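Local coordinates for beta-lactamase (Klebsiella pneumoniae 700603, PDB 6XJ3), which is a class D beta-lactamase that probably hydrolyses the beta-lactam ring of antibiotics such as oxacillin, and so probably gives resistance to them, at residues V28-Q33 with R240-L245. Residues are numbered along the deposited sequence; the frame is centred on the assembly and turned at random.
Sequences VADERQ and RSIEAL. With CA (calcium ion), chain G.
Arg32 reaches across to the carbonyls that follow the C-terminal helix. Its NH2 donates to Ile242 O at 2.7 Å, nearly straight (160°), with the oxygen in the guanidinium plane and the nitrogen in the carbonyl plane. Arg32 NH1 adds two weak, bent bonds, one to the same Ile242 O and one to Glu243 O (NH1 to Glu243 O 2.8 Å). The Ala244 methyl lies over one guanidinium face, offset toward its rim.

Asp30 fixes the rotation of this group. Arg32 NE meets Asp30 OD1 at 2.9 Å and NH2 meets OD2 at 2.7 Å, a side-on salt bridge on the syn side of both oxygens, somewhat tilted out of the carboxylate plane. The Arg32 chain bends at chi3 (-57°), which brings the NE/NH2 edge of the guanidinium against the Asp30 carboxylate. OD1 also takes the backbone N of Arg32 on its anti side, closing an Asx turn at the end of the strand. Negative Asp30 should favour a charged Arg32.

Beside this polar patch, Ile242 CD1 packs on Val28 CG1 at 4.1 Å and lies near Arg32 NH2. With chi1 at 172°, Val28 swings CG1 away from its backbone N, and this is the branch that meets Ile242.

Helix 229-241 ends in a Schellman motif, with Glu243 at positive phi as C-prime and Glu243 N bonded to Arg240 O; the two accepting carbonyls belong to this turn. Flanking Arg32, Glu31 O and Gln33 O bind calcium together with three waters, while the Glu31 carboxylate bridges to Arg158 and Arg162.

The contact thus ties the end of strand 24-30 to the end of helix 229-241. Strand 211-220 lies alongside, its Val213 touching Val28, Asp30 and Arg32, and Trp208 of strand 199-208 bonds to Ala244 O.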
loop_
_atom_site.group_PDB
_atom_site.type_symbol
_atom_site.label_atom_id
_atom_site.label_comp_id
_atom_site.label_asym_id
_atom_site.label_seq_id
_atom_site.Cartn_x
_atom_site.Cartn_y
_atom_site.Cartn_z
ATOM N N VAL A 28 12.861 0.732 5.173
ATOM C CA VAL A 28 12.753 -0.653 5.621
ATOM C C VAL A 28 12.879 -0.653 7.136
ATOM O O VAL A 28 13.889 -0.183 7.674
ATOM C CB VAL A 28 13.832 -1.544 4.984
ATOM C CG1 VAL A 28 13.819 -2.934 5.609
ATOM C CG2 VAL A 28 13.646 -1.613 3.469
ATOM N N ALA A 29 11.847 -1.144 7.827
ATOM C CA ALA A 29 11.877 -1.283 9.282
ATOM C C ALA A 29 11.935 -2.765 9.627
ATOM O O ALA A 29 10.933 -3.476 9.490
ATOM C CB ALA A 29 10.664 -0.626 9.935
ATOM N N ASP A 30 13.092 -3.217 10.105
ATOM C CA ASP A 30 13.349 -4.628 10.379
ATOM C C ASP A 30 13.133 -4.878 11.867
ATOM O O ASP A 30 13.958 -4.479 12.692
ATOM C CB ASP A 30 14.774 -4.989 9.964
ATOM C CG ASP A 30 15.043 -6.478 9.991
ATOM O OD1 ASP A 30 14.280 -7.231 10.638
ATOM O OD2 ASP A 30 16.034 -6.895 9.350
ATOM N N GLU A 31 12.038 -5.544 12.215
ATOM C CA GLU A 31 11.779 -5.880 13.610
ATOM C C GLU A 31 12.293 -7.266 14.009
ATOM O O GLU A 31 11.943 -7.756 15.086
ATOM C CB GLU A 31 10.280 -5.770 13.908
ATOM C CG GLU A 31 9.722 -4.370 13.702
ATOM C CD GLU A 31 8.280 -4.230 14.164
ATOM O OE1 GLU A 31 7.696 -5.219 14.655
ATOM O OE2 GLU A 31 7.728 -3.122 14.028
ATOM N N ARG A 32 13.107 -7.912 13.184
ATOM C CA ARG A 32 13.721 -9.163 13.613
ATOM C C ARG A 32 14.789 -8.859 14.666
ATOM O O ARG A 32 15.514 -7.867 14.561
ATOM C CB ARG A 32 14.307 -9.910 12.406
ATOM C CG ARG A 32 13.257 -10.345 11.349
ATOM C CD ARG A 32 13.902 -10.862 10.059
ATOM N NE ARG A 32 14.806 -9.872 9.464
ATOM C CZ ARG A 32 15.595 -10.109 8.421
ATOM N NH1 ARG A 32 15.601 -11.310 7.849
ATOM N NH2 ARG A 32 16.389 -9.153 7.959
ATOM N N GLN A 33 14.859 -9.690 15.702
ATOM C CA GLN A 33 15.724 -9.424 16.883
ATOM C C GLN A 33 15.258 -8.091 17.490
ATOM O O GLN A 33 14.054 -7.808 17.498
ATOM C CB GLN A 33 17.203 -9.490 16.504
ATOM C CG GLN A 33 17.606 -10.756 15.728
ATOM C CD GLN A 33 17.478 -12.037 16.550
ATOM O OE1 GLN A 33 17.283 -11.996 17.769
ATOM N NE2 GLN A 33 17.596 -13.182 15.882
ATOM N N ARG A 240 15.896 -9.547 -0.125
ATOM C CA ARG A 240 16.774 -10.709 -0.217
ATOM C C ARG A 240 18.161 -10.405 0.343
ATOM O O ARG A 240 18.764 -11.253 1.011
ATOM C CB ARG A 240 16.863 -11.191 -1.661
ATOM C CG ARG A 240 15.759 -12.163 -2.027
ATOM C CD ARG A 240 15.811 -12.540 -3.488
ATOM N NE ARG A 240 15.845 -11.347 -4.326
ATOM C CZ ARG A 240 15.435 -11.302 -5.588
ATOM N NH1 ARG A 240 14.952 -12.391 -6.171
ATOM N NH2 ARG A 240 15.512 -10.166 -6.267
ATOM N N SER A 241 18.678 -9.197 0.093
ATOM C CA SER A 241 19.998 -8.833 0.605
ATOM C C SER A 241 20.063 -8.877 2.127
ATOM O O SER A 241 21.154 -9.025 2.688
ATOM C CB SER A 241 20.400 -7.436 0.122
ATOM O OG SER A 241 19.824 -6.422 0.932
ATOM N N ILE A 242 18.934 -8.746 2.810
ATOM C CA ILE A 242 18.909 -8.821 4.262
ATOM C C ILE A 242 18.192 -10.082 4.735
ATOM O O ILE A 242 17.663 -10.117 5.843
ATOM C CB ILE A 242 18.290 -7.553 4.870
ATOM C CG1 ILE A 242 16.874 -7.344 4.341
ATOM C CG2 ILE A 242 19.144 -6.344 4.532
ATOM C CD1 ILE A 242 16.111 -6.271 5.088
ATOM N N GLU A 243 18.161 -11.114 3.890
ATOM C CA GLU A 243 17.553 -12.406 4.217
ATOM C C GLU A 243 16.116 -12.248 4.700
ATOM O O GLU A 243 15.646 -13.000 5.557
ATOM C CB GLU A 243 18.408 -13.174 5.236
ATOM C CG GLU A 243 19.830 -13.408 4.731
ATOM C CD GLU A 243 20.773 -13.955 5.795
ATOM O OE1 GLU A 243 20.304 -14.268 6.909
ATOM O OE2 GLU A 243 21.990 -14.067 5.512
ATOM N N ALA A 244 15.398 -11.272 4.141
ATOM C CA ALA A 244 13.990 -11.065 4.461
ATOM C C ALA A 244 13.056 -11.689 3.432
ATOM O O ALA A 244 11.840 -11.665 3.616
ATOM C CB ALA A 244 13.685 -9.569 4.599
ATOM N N LEU A 245 13.597 -12.245 2.359
ATOM C CA LEU A 245 12.866 -13.090 1.433
ATOM C C LEU A 245 13.787 -14.232 1.041
ATOM O O LEU A 245 15.013 -14.064 1.018
ATOM C CB LEU A 245 12.424 -12.327 0.174
ATOM C CG LEU A 245 11.209 -11.405 0.241
ATOM C CD1 LEU A 245 11.071 -10.678 -1.083
ATOM C CD2 LEU A 245 9.939 -12.194 0.553
HETATM CA CA CA G . 11.849 -7.552 17.440
HETATM O O HOH W 1 12.809 -5.226 16.913
HETATM O O HOH W 2 9.622 -6.276 17.849
HETATM O O HOH W 3 10.487 -9.637 16.855
#